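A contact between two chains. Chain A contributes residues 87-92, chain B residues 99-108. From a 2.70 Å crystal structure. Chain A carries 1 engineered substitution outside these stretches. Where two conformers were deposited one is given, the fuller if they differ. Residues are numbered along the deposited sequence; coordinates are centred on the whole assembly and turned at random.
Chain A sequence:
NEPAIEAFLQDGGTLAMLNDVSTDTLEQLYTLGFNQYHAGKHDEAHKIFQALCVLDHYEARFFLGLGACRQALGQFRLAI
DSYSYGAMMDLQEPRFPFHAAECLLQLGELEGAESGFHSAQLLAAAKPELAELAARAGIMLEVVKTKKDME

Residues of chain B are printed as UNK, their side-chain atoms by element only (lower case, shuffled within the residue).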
# COMPACT_ATOMS: atom_id res chain seq x y z
N ALA A 87 -1.83 3.58 -7.07
CA ALA A 87 -2.26 4.78 -7.83
C ALA A 87 -1.73 6.07 -7.24
O ALA A 87 -1.29 6.95 -7.95
CB ALA A 87 -3.79 4.85 -7.94
N MSE A 88 -1.78 6.18 -5.92
CA MSE A 88 -1.34 7.38 -5.22
C MSE A 88 0.13 7.57 -5.43
O MSE A 88 0.61 8.67 -5.35
CB MSE A 88 -1.64 7.30 -3.71
CG MSE A 88 -3.12 7.16 -3.36
SE MSE A 88 -3.32 6.69 -1.45
CE MSE A 88 -1.66 7.51 -0.74
N MSE A 89 0.84 6.51 -5.71
CA MSE A 89 2.28 6.64 -5.96
C MSE A 89 2.59 6.80 -7.43
O MSE A 89 3.74 7.03 -7.80
CB MSE A 89 3.04 5.39 -5.47
CG MSE A 89 2.88 5.14 -3.98
SE MSE A 89 3.72 6.61 -2.95
CE MSE A 89 2.19 7.76 -2.53
N ASP A 90 1.59 6.64 -8.28
CA ASP A 90 1.76 6.83 -9.69
C ASP A 90 0.39 7.13 -10.29
O ASP A 90 -0.31 6.23 -10.79
CB ASP A 90 2.38 5.60 -10.31
CG ASP A 90 2.70 5.78 -11.78
OD1 ASP A 90 2.26 6.81 -12.35
OD2 ASP A 90 3.40 4.90 -12.34
N LEU A 91 0.04 8.41 -10.28
CA LEU A 91 -1.29 8.89 -10.62
C LEU A 91 -1.58 8.81 -12.11
O LEU A 91 -2.73 8.92 -12.52
CB LEU A 91 -1.45 10.30 -10.13
CG LEU A 91 -1.47 10.48 -8.62
CD1 LEU A 91 -1.26 11.93 -8.23
CD2 LEU A 91 -2.78 9.99 -8.02
N GLN A 92 -0.56 8.58 -12.92
CA GLN A 92 -0.74 8.54 -14.35
C GLN A 92 -0.85 7.12 -14.87
O GLN A 92 -1.07 6.93 -16.07
CB GLN A 92 0.40 9.29 -15.03
CG GLN A 92 0.62 10.71 -14.51
CD GLN A 92 -0.69 11.48 -14.20
OE1 GLN A 92 -1.72 11.29 -14.86
NE2 GLN A 92 -0.64 12.36 -13.20
N UNK B 99 8.21 14.00 -3.90
CA UNK B 99 7.37 14.48 -5.00
C UNK B 99 6.09 13.67 -5.15
O UNK B 99 4.98 14.23 -5.36
o UNK B 99 9.16 15.60 -6.23
c UNK B 99 8.18 14.55 -6.33
c UNK B 99 7.29 14.84 -7.54
N UNK B 100 6.23 12.34 -5.06
CA UNK B 100 5.06 11.43 -5.07
C UNK B 100 4.06 11.83 -4.00
O UNK B 100 2.84 11.82 -4.23
c UNK B 100 6.82 8.01 -5.64
n UNK B 100 8.57 6.43 -6.22
c UNK B 100 5.52 9.99 -4.83
c UNK B 100 7.59 7.40 -6.79
c UNK B 100 6.24 9.36 -6.02
N UNK B 101 4.55 12.17 -2.81
CA UNK B 101 3.64 12.51 -1.73
C UNK B 101 3.03 13.85 -1.99
O UNK B 101 1.84 14.06 -1.72
se UNK B 101 5.55 10.97 1.74
c UNK B 101 4.75 11.03 -0.07
c UNK B 101 3.86 10.26 2.37
c UNK B 101 4.37 12.46 -0.40
N UNK B 102 3.83 14.75 -2.54
CA UNK B 102 3.34 16.07 -2.91
C UNK B 102 2.24 15.95 -3.98
O UNK B 102 1.12 16.43 -3.80
c UNK B 102 4.50 16.94 -3.39
c UNK B 102 4.75 20.42 -5.15
c UNK B 102 5.22 19.18 -4.34
c UNK B 102 4.07 18.34 -3.81
n UNK B 102 4.40 20.07 -6.56
N UNK B 103 2.57 15.25 -5.06
CA UNK B 103 1.62 15.05 -6.15
C UNK B 103 0.35 14.30 -5.71
O UNK B 103 -0.75 14.59 -6.16
o UNK B 103 4.97 15.86 -9.53
c UNK B 103 4.15 15.01 -9.14
c UNK B 103 3.05 15.49 -8.19
o UNK B 103 4.22 13.82 -9.49
c UNK B 103 2.34 14.41 -7.36
N UNK B 104 0.49 13.37 -4.76
CA UNK B 104 -0.67 12.65 -4.22
C UNK B 104 -1.55 13.56 -3.37
O UNK B 104 -2.77 13.54 -3.47
c UNK B 104 -0.21 11.45 -3.41
N UNK B 105 -0.92 14.34 -2.50
CA UNK B 105 -1.63 15.27 -1.69
C UNK B 105 -2.41 16.23 -2.58
O UNK B 105 -3.63 16.36 -2.41
o UNK B 105 -0.08 15.13 0.10
c UNK B 105 -0.66 16.03 -0.81
N UNK B 106 -1.70 16.90 -3.51
CA UNK B 106 -2.32 17.83 -4.46
C UNK B 106 -3.48 17.18 -5.22
O UNK B 106 -4.57 17.71 -5.23
c UNK B 106 -0.47 19.57 -4.91
c UNK B 106 -1.29 18.39 -5.45
o UNK B 106 1.15 19.14 -6.66
c UNK B 106 0.90 19.74 -5.56
o UNK B 106 1.74 20.46 -4.96
N UNK B 107 -3.24 16.03 -5.85
CA UNK B 107 -4.30 15.31 -6.56
C UNK B 107 -5.53 15.16 -5.69
O UNK B 107 -6.64 15.30 -6.15
c UNK B 107 -3.82 13.95 -7.03
N UNK B 108 -5.33 14.83 -4.43
CA UNK B 108 -6.45 14.66 -3.52
C UNK B 108 -7.07 16.01 -3.18
O UNK B 108 -8.28 16.10 -2.99
c UNK B 108 -6.00 13.95 -2.25

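Position 99 of chain B has three side-chain atoms, with one carbon bearing both an oxygen and a second carbon, and lies out of reach of the chain A stretch. This beta-branched hydroxyl side chain is threonine, T99(B).

Position 100 carries four carbons in a row ending in nitrogen. It points toward chain A and lays its aliphatic part against M89(A): its CB lies 4.3 Å from M89(A) SE, and the second carbon of its side chain 3.9 Å from M89(A) O. The pattern is that of lysine, K100(B), and the second carbon is its CG. Its NZ is hydrogen-bonded to a residue just beyond one of the stretches.

At position 101, an unbranched chain of two carbons, selenium and a terminal carbon, on a CA-to-CB bond that points away from chain A, identifies selenomethionine, M101(B). Position 102 again has four carbons ending in nitrogen, exposed and not touching the chain A stretch, so it is lysine, K102(B).

Position 103 shows three carbons, the third carrying two oxygens. Although its CB lies 4.5 Å from L91(A) CD1, its backbone comes closer, with the O of position 103 3.4 Å from the same L91(A) CD1. This is glutamate, E103(B).

Position 104 has a single side-chain carbon, CB, which sits 3.5 Å from M88(A) O, 4.4 Å from M88(A) CB and 4.5 Å from M89(A) CE. It is alanine, A104(B), and the CA atoms of A104(B) and M88(A) are 5.4 Å apart.

Position 105, one carbon followed by one oxygen, points away from chain A and is serine. The OG of S105(B) donates to M101(B) O at 2.9 Å, satisfying the hydroxyl within its own helix. Position 106 repeats the three carbons and two terminal oxygens of glutamate, without contact to the chain A stretch; E106(B) OE2 forms a salt bridge with K102(B) NZ at 3.1 Å, one helical turn back.

At position 107 the one side-chain carbon, CB, packs 3.5 Å from L91(A) CD1; it is alanine, A107(B). Position 108 also has one carbon, directed sideways and making no contact, and is alanine, A108(B).

The contact works by packing alone, since no hydrogen bond or salt bridge crosses between the stretches. K100(B), E103(B), A104(B) and A107(B), at successive steps of three, one and three residues, present one side of the helix to chain A. M88(A) and M89(A) pack against K100(B) and A104(B), while L91(A), in a loop, points toward chain B and places CD1 against E103(B), A104(B) and A107(B). Together the two stretches bury 306 Å².

Chain B (99-108) TKMKEASEAA
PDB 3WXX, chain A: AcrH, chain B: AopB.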